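Local coordinates for protein NADPH-flavin oxidoreductase (Vibrio harveyi, PDB 1BKJ) that catalyses the NADPH-dependent reduction of FMN to FMNH2, which it supplies to luciferase for bioluminescence, working as a homodimer, at residues N148-F153 and K235-R240. Residues are numbered along the deposited sequence; the frame is centred on the assembly and turned at random.
Sequences NSAVLF and KGLAKR
Lys235 holds Asn148 and Ser149, where the chain enters strand 149-158, by two hydrogen bonds. Lys235 O accepts a hydrogen bond from Asn148 N at 2.8 Å, and the oxygen lies nearly in line with the N-H (159°). The Lys235 side chain is folded at its last three torsions (chi3 -60°) and curls around the carbonyl of Ser149. Lys235 NZ then closes on Ser149 O at 2.7 Å, tilted 35° from the carbonyl plane, while Lys235 CB rests 3.3 Å from the same oxygen. Beside these polar bonds, Leu237 sends CD1 against Ala150 CB at 3.6 Å. A water donates to both Asn148 OD1 and Gly236 O, each at 2.8 Å, and so links the side chain of one segment to the backbone of the other.

Asp140 forms a salt bridge with Lys235 NZ, and Pro146 O accepts a further hydrogen bond from it; these probably help to hold the bent chain. Leu237 also packs on Thr101 of helix 98-121, and Ala150 on Tyr231 and Leu232 of helix 228-234. Gly236, with positive phi, ends that last helix in a Schellman motif. Residues 235-237 dock on the start of an inner strand of the antiparallel sheet of this nitroreductase-family fold, away from the FMN sites; the C-terminal residues beyond run on to Asp96 and Thr98.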
ATOM      1  N   ASN A 148      -3.460  -6.964  18.698  1.00 14.92           N
ATOM      2  CA  ASN A 148      -3.862  -5.863  17.791  1.00 15.20           C
ATOM      3  C   ASN A 148      -2.754  -5.433  16.824  1.00 14.93           C
ATOM      4  O   ASN A 148      -2.802  -4.365  16.219  1.00 14.33           O
ATOM      5  CB  ASN A 148      -4.408  -4.649  18.571  1.00 16.59           C
ATOM      6  CG  ASN A 148      -5.623  -4.983  19.419  1.00 19.33           C
ATOM      7  OD1 ASN A 148      -6.408  -5.862  19.083  1.00 20.02           O
ATOM      8  ND2 ASN A 148      -5.769  -4.285  20.542  1.00 21.64           N
ATOM      9  N   SER A 149      -1.815  -6.347  16.612  1.00 15.40           N
ATOM     10  CA  SER A 149      -0.660  -6.126  15.754  1.00 15.85           C
ATOM     11  C   SER A 149      -0.404  -7.387  14.940  1.00 15.30           C
ATOM     12  O   SER A 149      -0.569  -8.486  15.453  1.00 15.54           O
ATOM     13  CB  SER A 149       0.557  -5.830  16.645  1.00 16.54           C
ATOM     14  OG  SER A 149       1.656  -5.352  15.905  1.00 20.20           O
ATOM     15  N   ALA A 150       0.033  -7.228  13.689  1.00 15.29           N
ATOM     16  CA  ALA A 150       0.327  -8.369  12.804  1.00 14.63           C
ATOM     17  C   ALA A 150       1.404  -8.028  11.786  1.00 14.11           C
ATOM     18  O   ALA A 150       1.522  -6.880  11.389  1.00 14.23           O
ATOM     19  CB  ALA A 150      -0.927  -8.819  12.075  1.00 14.55           C
ATOM     20  N   VAL A 151       2.183  -9.028  11.369  1.00 13.79           N
ATOM     21  CA  VAL A 151       3.243  -8.835  10.373  1.00 13.09           C
ATOM     22  C   VAL A 151       2.643  -8.890   8.969  1.00 12.81           C
ATOM     23  O   VAL A 151       1.725  -9.675   8.721  1.00 13.09           O
ATOM     24  CB  VAL A 151       4.429  -9.879  10.541  1.00 13.27           C
ATOM     25  CG1 VAL A 151       3.936 -11.310  10.497  1.00 14.06           C
ATOM     26  CG2 VAL A 151       5.497  -9.681   9.452  1.00 13.73           C
ATOM     27  N   LEU A 152       3.114  -8.007   8.089  1.00 12.35           N
ATOM     28  CA  LEU A 152       2.664  -7.963   6.708  1.00 12.46           C
ATOM     29  C   LEU A 152       3.769  -8.320   5.726  1.00 12.39           C
ATOM     30  O   LEU A 152       3.589  -9.198   4.894  1.00 13.10           O
ATOM     31  CB  LEU A 152       2.063  -6.608   6.363  1.00 13.05           C
ATOM     32  CG  LEU A 152       0.678  -6.287   6.921  1.00 14.94           C
ATOM     33  CD1 LEU A 152       0.278  -4.957   6.361  1.00 15.24           C
ATOM     34  CD2 LEU A 152      -0.370  -7.350   6.548  1.00 15.81           C
ATOM     35  N   PHE A 153       4.889  -7.606   5.776  1.00 11.67           N
ATOM     36  CA  PHE A 153       6.009  -7.890   4.885  1.00 11.42           C
ATOM     37  C   PHE A 153       7.284  -7.265   5.418  1.00 11.61           C
ATOM     38  O   PHE A 153       7.244  -6.408   6.292  1.00 11.68           O
ATOM     39  CB  PHE A 153       5.735  -7.402   3.435  1.00 10.40           C
ATOM     40  CG  PHE A 153       5.357  -5.942   3.326  1.00  9.69           C
ATOM     41  CD1 PHE A 153       6.349  -4.942   3.241  1.00  9.89           C
ATOM     42  CD2 PHE A 153       4.006  -5.548   3.347  1.00  9.77           C
ATOM     43  CE1 PHE A 153       6.009  -3.580   3.190  1.00 10.29           C
ATOM     44  CE2 PHE A 153       3.645  -4.177   3.301  1.00 10.35           C
ATOM     45  CZ  PHE A 153       4.651  -3.191   3.222  1.00 10.82           C
ATOM     46  N   LYS A 235      -4.481 -12.619  16.600  1.00 14.73           N
ATOM     47  CA  LYS A 235      -3.939 -11.337  17.051  1.00 14.67           C
ATOM     48  C   LYS A 235      -5.071 -10.333  17.306  1.00 15.13           C
ATOM     49  O   LYS A 235      -4.833  -9.183  17.669  1.00 14.92           O
ATOM     50  CB  LYS A 235      -2.919 -10.773  16.046  1.00 14.36           C
ATOM     51  CG  LYS A 235      -1.694 -11.679  15.720  1.00 13.59           C
ATOM     52  CD  LYS A 235      -0.939 -12.277  16.939  1.00 14.16           C
ATOM     53  CE  LYS A 235      -0.340 -11.257  17.929  1.00 14.34           C
ATOM     54  NZ  LYS A 235       0.485 -10.221  17.272  1.00 14.59           N
ATOM     55  N   GLY A 236      -6.305 -10.804  17.118  1.00 15.02           N
ATOM     56  CA  GLY A 236      -7.488  -9.993  17.344  1.00 15.39           C
ATOM     57  C   GLY A 236      -7.904  -9.119  16.188  1.00 15.55           C
ATOM     58  O   GLY A 236      -8.661  -8.167  16.381  1.00 15.47           O
ATOM     59  N   LEU A 237      -7.420  -9.433  14.990  1.00 15.10           N
ATOM     60  CA  LEU A 237      -7.736  -8.650  13.797  1.00 15.04           C
ATOM     61  C   LEU A 237      -8.682  -9.378  12.846  1.00 15.19           C
ATOM     62  O   LEU A 237      -8.768 -10.605  12.878  1.00 15.49           O
ATOM     63  CB  LEU A 237      -6.436  -8.291  13.066  1.00 15.07           C
ATOM     64  CG  LEU A 237      -5.411  -7.456  13.845  1.00 15.52           C
ATOM     65  CD1 LEU A 237      -4.108  -7.398  13.103  1.00 15.22           C
ATOM     66  CD2 LEU A 237      -5.957  -6.053  14.089  1.00 16.20           C
ATOM     67  N   ALA A 238      -9.416  -8.610  12.040  1.00 15.22           N
ATOM     68  CA  ALA A 238     -10.349  -9.118  11.019  1.00 15.87           C
ATOM     69  C   ALA A 238     -11.286 -10.263  11.432  1.00 16.29           C
ATOM     70  O   ALA A 238     -11.369 -11.305  10.761  1.00 16.29           O
ATOM     71  CB  ALA A 238      -9.566  -9.481   9.734  1.00 15.96           C
ATOM     72  N   LYS A 239     -11.973 -10.064  12.553  1.00 16.78           N
ATOM     73  CA  LYS A 239     -12.894 -11.063  13.089  1.00 17.65           C
ATOM     74  C   LYS A 239     -14.324 -10.875  12.597  1.00 17.79           C
ATOM     75  O   LYS A 239     -15.152 -11.778  12.728  1.00 18.45           O
ATOM     76  CB  LYS A 239     -12.845 -11.060  14.618  1.00 17.57           C
ATOM     77  CG  LYS A 239     -11.495 -11.518  15.175  1.00 19.23           C
ATOM     78  CD  LYS A 239     -11.395 -11.410  16.687  1.00 21.13           C
ATOM     79  CE  LYS A 239     -12.034 -12.587  17.396  1.00 23.75           C
ATOM     80  NZ  LYS A 239     -11.961 -12.416  18.881  1.00 25.69           N
ATOM     81  N   ARG A 240     -14.599  -9.692  12.048  1.00 17.47           N
ATOM     82  CA  ARG A 240     -15.917  -9.326  11.517  1.00 17.84           C
ATOM     83  C   ARG A 240     -15.768  -8.175  10.529  1.00 18.25           C
ATOM     84  O   ARG A 240     -14.632  -7.718  10.313  1.00 18.52           O
ATOM     85  CB  ARG A 240     -16.895  -8.935  12.652  1.00 17.74           C
ATOM     86  CG  ARG A 240     -16.380  -7.871  13.585  1.00 17.41           C
ATOM     87  CD  ARG A 240     -17.290  -7.654  14.765  1.00 18.56           C
ATOM     88  NE  ARG A 240     -16.546  -6.969  15.820  1.00 18.96           N
ATOM     89  CZ  ARG A 240     -17.079  -6.192  16.761  1.00 20.46           C
ATOM     90  NH1 ARG A 240     -18.394  -5.976  16.804  1.00 19.88           N
ATOM     91  NH2 ARG A 240     -16.286  -5.599  17.652  1.00 19.76           N
ATOM     92  OXT ARG A 240     -16.786  -7.746   9.962  1.00 18.78           O
TER
HETATM   93  O   HOH W   1      -8.955  -6.886  18.800  1.00 22.75           O